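Local coordinates for protein aminotransferase (Paracoccus denitrificans, PDB 4GRX) that probably catalyses pyridoxal phosphate-dependent transfer of amino groups, as a class III omega-aminotransferase, at residues Y125-S130 against F333-H338; G302-G307 against H338-A343. All coordinates share one frame; numbering follows the deposited sequence.

Contact 1: Y125-S130 against F333-H338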
ATOM      1  N   TYR A 125      -3.126  -5.544  -9.432  1.00 33.76           N
ATOM      2  CA  TYR A 125      -1.882  -5.176  -8.730  1.00 32.31           C
ATOM      3  C   TYR A 125      -2.050  -4.216  -7.546  1.00 30.73           C
ATOM      4  O   TYR A 125      -2.975  -3.401  -7.507  1.00 30.05           O
ATOM      5  CB  TYR A 125      -0.830  -4.648  -9.713  1.00 33.27           C
ATOM      6  CG  TYR A 125      -0.345  -5.685 -10.709  1.00 34.37           C
ATOM      7  CD1 TYR A 125       0.596  -6.642 -10.346  1.00 34.09           C
ATOM      8  CD2 TYR A 125      -0.827  -5.701 -12.018  1.00 35.56           C
ATOM      9  CE1 TYR A 125       1.036  -7.595 -11.248  1.00 35.18           C
ATOM     10  CE2 TYR A 125      -0.397  -6.651 -12.924  1.00 36.72           C
ATOM     11  CZ  TYR A 125       0.537  -7.597 -12.536  1.00 36.64           C
ATOM     12  OH  TYR A 125       0.980  -8.541 -13.437  1.00 37.80           O
ATOM     13  N   THR A 126      -1.130  -4.333  -6.589  1.00 29.70           N
ATOM     14  CA  THR A 126      -1.062  -3.440  -5.441  1.00 28.85           C
ATOM     15  C   THR A 126       0.391  -3.109  -5.163  1.00 29.97           C
ATOM     16  O   THR A 126       1.296  -3.566  -5.882  1.00 30.92           O
ATOM     17  CB  THR A 126      -1.628  -4.100  -4.175  1.00 27.02           C
ATOM     18  OG1 THR A 126      -0.862  -5.266  -3.869  1.00 26.40           O
ATOM     19  CG2 THR A 126      -3.062  -4.500  -4.370  1.00 26.68           C
ATOM     20  N   ASN A 127       0.631  -2.346  -4.101  1.00 29.67           N
ATOM     21  CA  ASN A 127       2.009  -2.078  -3.689  1.00 30.41           C
ATOM     22  C   ASN A 127       2.490  -3.034  -2.616  1.00 29.34           C
ATOM     23  O   ASN A 127       3.641  -3.462  -2.641  1.00 30.70           O
ATOM     24  CB  ASN A 127       2.178  -0.628  -3.244  1.00 31.32           C
ATOM     25  CG  ASN A 127       1.830   0.357  -4.345  1.00 32.93           C
ATOM     26  OD1 ASN A 127       2.422   0.331  -5.425  1.00 34.68           O
ATOM     27  ND2 ASN A 127       0.857   1.220  -4.083  1.00 32.47           N
ATOM     28  N   SER A 128       1.605  -3.398  -1.694  1.00 27.39           N
ATOM     29  CA  SER A 128       1.970  -4.246  -0.565  0.88 25.94           C
ATOM     30  C   SER A 128       1.079  -5.466  -0.478  1.00 25.29           C
ATOM     31  O   SER A 128       0.029  -5.524  -1.108  1.00 25.37           O
ATOM     32  CB  SER A 128       1.854  -3.444   0.719  0.75 25.02           C
ATOM     33  OG  SER A 128       0.506  -3.072   0.950  0.75 24.02           O
ATOM     34  N   GLY A 129       1.488  -6.449   0.317  1.00 25.05           N
ATOM     35  CA  GLY A 129       0.649  -7.619   0.566  1.00 23.83           C
ATOM     36  C   GLY A 129      -0.610  -7.244   1.325  1.00 22.79           C
ATOM     37  O   GLY A 129      -1.692  -7.806   1.060  1.00 23.31           O
ATOM     38  N   SER A 130      -0.477  -6.295   2.259  1.00 21.65           N
ATOM     39  CA  SER A 130      -1.615  -5.752   3.027  1.00 20.39           C
ATOM     40  C   SER A 130      -2.709  -5.183   2.123  1.00 20.28           C
ATOM     41  O   SER A 130      -3.869  -5.533   2.265  1.00 19.89           O
ATOM     42  CB  SER A 130      -1.153  -4.672   4.016  1.00 19.90           C
ATOM     43  OG  SER A 130      -0.450  -5.216   5.121  1.00 19.37           O
ATOM     44  N   PHE A 333      -4.614   1.473  -7.007  1.00 58.98           N
ATOM     45  CA  PHE A 333      -3.575   2.297  -6.363  1.00 59.57           C
ATOM     46  C   PHE A 333      -2.697   3.001  -7.410  1.00 62.35           C
ATOM     47  O   PHE A 333      -2.405   2.427  -8.463  1.00 63.55           O
ATOM     48  CB  PHE A 333      -2.701   1.428  -5.435  1.00 56.30           C
ATOM     49  CG  PHE A 333      -3.492   0.544  -4.497  1.00 54.28           C
ATOM     50  CD1 PHE A 333      -3.906   1.016  -3.249  1.00 54.32           C
ATOM     51  CD2 PHE A 333      -3.833  -0.759  -4.859  1.00 52.60           C
ATOM     52  CE1 PHE A 333      -4.643   0.208  -2.380  1.00 52.43           C
ATOM     53  CE2 PHE A 333      -4.569  -1.566  -3.999  1.00 51.39           C
ATOM     54  CZ  PHE A 333      -4.975  -1.086  -2.756  1.00 51.02           C
ATOM     55  N   THR A 334      -2.273   4.233  -7.108  1.00 64.32           N
ATOM     56  CA  THR A 334      -1.481   5.083  -8.026  1.00 66.64           C
ATOM     57  C   THR A 334      -0.344   4.340  -8.733  1.00 66.06           C
ATOM     58  O   THR A 334      -0.211   4.414  -9.959  1.00 67.82           O
ATOM     59  CB  THR A 334      -0.898   6.322  -7.297  1.00 67.60           C
ATOM     60  OG1 THR A 334      -1.965   7.120  -6.774  1.00 69.38           O
ATOM     61  CG2 THR A 334      -0.060   7.185  -8.233  1.00 69.83           C
ATOM     62  N   ALA A 335       0.462   3.623  -7.950  1.00 63.94           N
ATOM     63  CA  ALA A 335       1.653   2.943  -8.462  1.00 62.75           C
ATOM     64  C   ALA A 335       1.421   1.469  -8.839  1.00 60.72           C
ATOM     65  O   ALA A 335       2.366   0.770  -9.222  1.00 59.71           O
ATOM     66  CB  ALA A 335       2.798   3.072  -7.466  1.00 60.74           C
ATOM     67  N   SER A 336       0.175   0.999  -8.748  1.00 59.37           N
ATOM     68  CA  SER A 336      -0.120  -0.401  -9.069  1.00 56.77           C
ATOM     69  C   SER A 336       0.018  -0.689 -10.583  1.00 56.65           C
ATOM     70  O   SER A 336      -0.502   0.065 -11.430  1.00 58.73           O
ATOM     71  CB  SER A 336      -1.474  -0.848  -8.476  1.00 57.07           C
ATOM     72  OG  SER A 336      -2.595  -0.427  -9.238  1.00 61.78           O
ATOM     73  N   GLY A 337       0.758  -1.760 -10.897  1.00 52.99           N
ATOM     74  CA  GLY A 337       1.045  -2.175 -12.283  1.00 51.47           C
ATOM     75  C   GLY A 337       2.269  -1.468 -12.845  1.00 50.83           C
ATOM     76  O   GLY A 337       2.362  -1.205 -14.052  1.00 53.05           O
ATOM     77  N   HIS A 338       3.210  -1.171 -11.958  1.00 47.51           N
ATOM     78  CA  HIS A 338       4.346  -0.308 -12.264  1.00 47.85           C
ATOM     79  C   HIS A 338       5.321  -0.947 -13.225  1.00 47.80           C
ATOM     80  O   HIS A 338       5.690  -2.112 -13.042  1.00 45.94           O
ATOM     81  CB  HIS A 338       5.048   0.068 -10.966  1.00 45.82           C
ATOM     82  CG  HIS A 338       5.840   1.333 -11.050  1.00 47.21           C
ATOM     83  ND1 HIS A 338       7.069   1.378 -11.586  1.00 48.19           N
ATOM     84  CD2 HIS A 338       5.542   2.621 -10.634  1.00 48.39           C
ATOM     85  CE1 HIS A 338       7.536   2.636 -11.525  1.00 49.89           C
ATOM     86  NE2 HIS A 338       6.602   3.397 -10.940  1.00 50.13           N
TER

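Contact 2: G302-G307 against H338-A343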
ATOM      1  N   GLY A 302      12.292  -8.296  -2.853  1.00 27.42           N
ATOM      2  CA  GLY A 302      12.445  -7.045  -2.099  1.00 27.49           C
ATOM      3  C   GLY A 302      13.112  -5.878  -2.810  1.00 28.36           C
ATOM      4  O   GLY A 302      13.538  -4.937  -2.162  1.00 28.79           O
ATOM      5  N   PHE A 303      13.206  -5.927  -4.139  1.00 28.99           N
ATOM      6  CA  PHE A 303      13.834  -4.846  -4.918  1.00 30.39           C
ATOM      7  C   PHE A 303      12.868  -3.686  -5.234  1.00 31.01           C
ATOM      8  O   PHE A 303      13.299  -2.601  -5.675  1.00 31.95           O
ATOM      9  CB  PHE A 303      14.444  -5.386  -6.231  1.00 30.82           C
ATOM     10  CG  PHE A 303      15.893  -5.841  -6.128  1.00 31.04           C
ATOM     11  CD1 PHE A 303      16.303  -6.759  -5.168  1.00 30.43           C
ATOM     12  CD2 PHE A 303      16.840  -5.387  -7.052  1.00 32.11           C
ATOM     13  CE1 PHE A 303      17.628  -7.185  -5.112  1.00 30.90           C
ATOM     14  CE2 PHE A 303      18.163  -5.815  -7.005  1.00 32.30           C
ATOM     15  CZ  PHE A 303      18.558  -6.715  -6.036  1.00 31.75           C
ATOM     16  N   PHE A 304      11.574  -3.912  -5.004  1.00 30.40           N
ATOM     17  CA  PHE A 304      10.528  -2.964  -5.393  1.00 31.17           C
ATOM     18  C   PHE A 304       9.188  -3.368  -4.773  1.00 30.84           C
ATOM     19  O   PHE A 304       8.854  -4.560  -4.763  1.00 30.51           O
ATOM     20  CB  PHE A 304      10.402  -2.961  -6.924  1.00 31.51           C
ATOM     21  CG  PHE A 304       9.617  -1.808  -7.479  1.00 31.95           C
ATOM     22  CD1 PHE A 304      10.262  -0.669  -7.916  1.00 32.96           C
ATOM     23  CD2 PHE A 304       8.225  -1.870  -7.580  1.00 31.31           C
ATOM     24  CE1 PHE A 304       9.542   0.389  -8.443  1.00 33.82           C
ATOM     25  CE2 PHE A 304       7.507  -0.815  -8.111  1.00 31.95           C
ATOM     26  CZ  PHE A 304       8.167   0.313  -8.549  1.00 33.26           C
ATOM     27  N   PRO A 305       8.403  -2.387  -4.275  1.00 31.32           N
ATOM     28  CA  PRO A 305       7.095  -2.671  -3.652  1.00 31.05           C
ATOM     29  C   PRO A 305       6.028  -3.180  -4.638  1.00 31.56           C
ATOM     30  O   PRO A 305       5.538  -2.434  -5.478  1.00 32.68           O
ATOM     31  CB  PRO A 305       6.675  -1.313  -3.051  1.00 31.28           C
ATOM     32  CG  PRO A 305       7.884  -0.452  -3.111  1.00 32.16           C
ATOM     33  CD  PRO A 305       8.701  -0.949  -4.266  1.00 32.34           C
ATOM     34  N   MET A 306       5.656  -4.445  -4.519  1.00 31.89           N
ATOM     35  CA  MET A 306       4.712  -5.034  -5.447  1.00 33.01           C
ATOM     36  C   MET A 306       3.810  -6.014  -4.731  1.00 32.07           C
ATOM     37  O   MET A 306       4.267  -6.782  -3.881  1.00 32.39           O
ATOM     38  CB  MET A 306       5.469  -5.790  -6.524  1.00 35.61           C
ATOM     39  CG  MET A 306       4.674  -6.098  -7.776  1.00 38.39           C
ATOM     40  SD  MET A 306       4.908  -4.822  -9.029  1.00 42.16           S
ATOM     41  CE  MET A 306       4.454  -5.794 -10.451  1.00 40.56           C
ATOM     42  N   GLY A 307       2.532  -5.979  -5.087  1.00 31.47           N
ATOM     43  CA  GLY A 307       1.564  -6.989  -4.675  1.00 29.52           C
ATOM     44  C   GLY A 307       0.721  -7.454  -5.849  1.00 29.03           C
ATOM     45  O   GLY A 307       0.504  -6.715  -6.812  1.00 29.23           O
ATOM     46  N   HIS A 338       3.210  -1.171 -11.958  1.00 47.51           N
ATOM     47  CA  HIS A 338       4.346  -0.308 -12.264  1.00 47.85           C
ATOM     48  C   HIS A 338       5.321  -0.947 -13.225  1.00 47.80           C
ATOM     49  O   HIS A 338       5.690  -2.112 -13.042  1.00 45.94           O
ATOM     50  CB  HIS A 338       5.048   0.068 -10.966  1.00 45.82           C
ATOM     51  CG  HIS A 338       5.840   1.333 -11.050  1.00 47.21           C
ATOM     52  ND1 HIS A 338       7.069   1.378 -11.586  1.00 48.19           N
ATOM     53  CD2 HIS A 338       5.542   2.621 -10.634  1.00 48.39           C
ATOM     54  CE1 HIS A 338       7.536   2.636 -11.525  1.00 49.89           C
ATOM     55  NE2 HIS A 338       6.602   3.397 -10.940  1.00 50.13           N
ATOM     56  N   PRO A 339       5.744  -0.201 -14.271  1.00 49.92           N
ATOM     57  CA  PRO A 339       6.697  -0.717 -15.262  1.00 50.81           C
ATOM     58  C   PRO A 339       7.974  -1.263 -14.623  1.00 48.67           C
ATOM     59  O   PRO A 339       8.352  -2.406 -14.890  1.00 47.85           O
ATOM     60  CB  PRO A 339       7.007   0.505 -16.135  1.00 54.15           C
ATOM     61  CG  PRO A 339       6.455   1.683 -15.400  1.00 54.39           C
ATOM     62  CD  PRO A 339       5.295   1.156 -14.622  1.00 52.24           C
ATOM     63  N   VAL A 340       8.604  -0.471 -13.760  1.00 47.69           N
ATOM     64  CA  VAL A 340       9.798  -0.915 -13.058  1.00 45.86           C
ATOM     65  C   VAL A 340       9.549  -2.187 -12.234  1.00 42.85           C
ATOM     66  O   VAL A 340      10.284  -3.172 -12.351  1.00 42.31           O
ATOM     67  CB  VAL A 340      10.400   0.206 -12.192  1.00 45.73           C
ATOM     68  CG1 VAL A 340      11.501  -0.346 -11.303  1.00 43.90           C
ATOM     69  CG2 VAL A 340      10.957   1.314 -13.077  1.00 48.77           C
ATOM     70  N   GLY A 341       8.507  -2.172 -11.418  1.00 41.09           N
ATOM     71  CA  GLY A 341       8.235  -3.291 -10.534  1.00 38.31           C
ATOM     72  C   GLY A 341       7.889  -4.567 -11.256  1.00 38.17           C
ATOM     73  O   GLY A 341       8.192  -5.660 -10.780  1.00 36.64           O
ATOM     74  N   CYS A 342       7.235  -4.431 -12.402  1.00 40.05           N
ATOM     75  CA  CYS A 342       6.842  -5.588 -13.181  1.00 40.54           C
ATOM     76  C   CYS A 342       8.062  -6.242 -13.816  1.00 41.47           C
ATOM     77  O   CYS A 342       8.222  -7.459 -13.719  1.00 40.82           O
ATOM     78  CB  CYS A 342       5.819  -5.199 -14.240  1.00 42.86           C
ATOM     79  SG  CYS A 342       4.159  -4.882 -13.593  1.00 42.17           S
ATOM     80  N   ALA A 343       8.918  -5.426 -14.438  1.00 43.16           N
ATOM     81  CA  ALA A 343      10.218  -5.862 -14.959  1.00 43.99           C
ATOM     82  C   ALA A 343      11.013  -6.641 -13.928  1.00 41.76           C
ATOM     83  O   ALA A 343      11.551  -7.712 -14.235  1.00 42.03           O
ATOM     84  CB  ALA A 343      11.031  -4.666 -15.421  1.00 46.03           C
TER

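Contact 1: Y125-S130 against F333-H338
F333 and T126 meet in the closely packed part of this contact, where several buried side chains come together. Methyl CG2 of T126 lies 3.3 Å from CE2 of F333, the two side chains running side by side in the same direction. The ring also brings CD2 to 3.8 Å from Y125 O, which lies at the ring edge, near its plane. Next to it, S336 CB packs on the Y125 carbonyl, and Y125 CB rests against the backbone of G337; the far end of Y125 leads away, where OH hydrogen-bonds S109 OG. On the other flank lies A335, the one touching residue that is partly exposed. OD1 of N127 is 3.4 Å from A335 CB, while ND2 comes no nearer than 3.8 Å to F333 CB.

No hydrogen bond joins the two segments. S336 OG, between its backbone N and carbonyl carbon (chi1 80°), reaches F333 O in the carbonyl plane, on a lone pair, and S336 N bonds the same oxygen. Segment 125-130 leads into G129 N and S130 OG, which bond the phosphate of the modified K297, whereas T334 N bonds the modified lysine of the second subunit. The chemistry implies van der Waals packing between separately ordered backbones serving cofactor groups of different subunits.

Contact 2: G302-G307 against H338-A343
The carbonyl of H338 takes a hydrogen bond from C342 N, 2.9 Å from O to N, in the first turn of helix 339-354. Both residues also touch the loop 302-307. H338 is the N-cap, and its ND1 accepts a weak bond from V340 N; one face of the same imidazole lies under CZ of F304, with ND1 3.4 Å from that atom.

F304 makes the largest share of the contact. With CG anti to its backbone N (chi1 -166°), the phenyl ring reaches over the first turn of the helix, where G341 CA makes a CH-pi contact with one face, 3.6 Å from the ring centroid. P305 CD lies over the rim of the opposite face. The rings of F304 and H338 meet obliquely at 45°, and V340 CG1 approaches CE1 of F304 at 3.5 Å. An alanine in place of F304 would probably leave G341 CA and the H338 imidazole without their aromatic partner and open a gap between loop and helix.

Farther along, M306 bends at chi2 and runs past the backbone of G341, SD lying 3.7 Å from G341 C, before its methyl CE ends against C342 SG. G341 has no side chain; a CB there would run into F304 CD2 and M306 SD. In the dimer, the F304 ring meets F304 of the second subunit edge-to-face. Across the contact itself the chemistry is apolar and aromatic, implying that the helix start is seated by shape, while backbone and capping bonds order its first turn and a weak bond from H338 NE2 reaches G302 O of the second subunit.

Overall arrangement
From the N terminus the chain passes 125-130, at the end of edge strand 122-126 and the start of helix 129-146, and then 302-307, the loop leading into strand 307-311. Segment 333-338 closes the loop of contact 1, and 338-343 directly afterwards closes that of contact 2, so the two cross rather than nest. They share H338, where the turn-rich loop becomes helix 339-354. The earlier segments meet as well: T126 O and G307 N, 2.8 Å apart, make a probable hydrogen bond between neighbouring antiparallel strands of the seven-stranded sheet. Together the contacts fasten the edge of that sheet to the loop and helix beside it, with both contacts touching the second subunit.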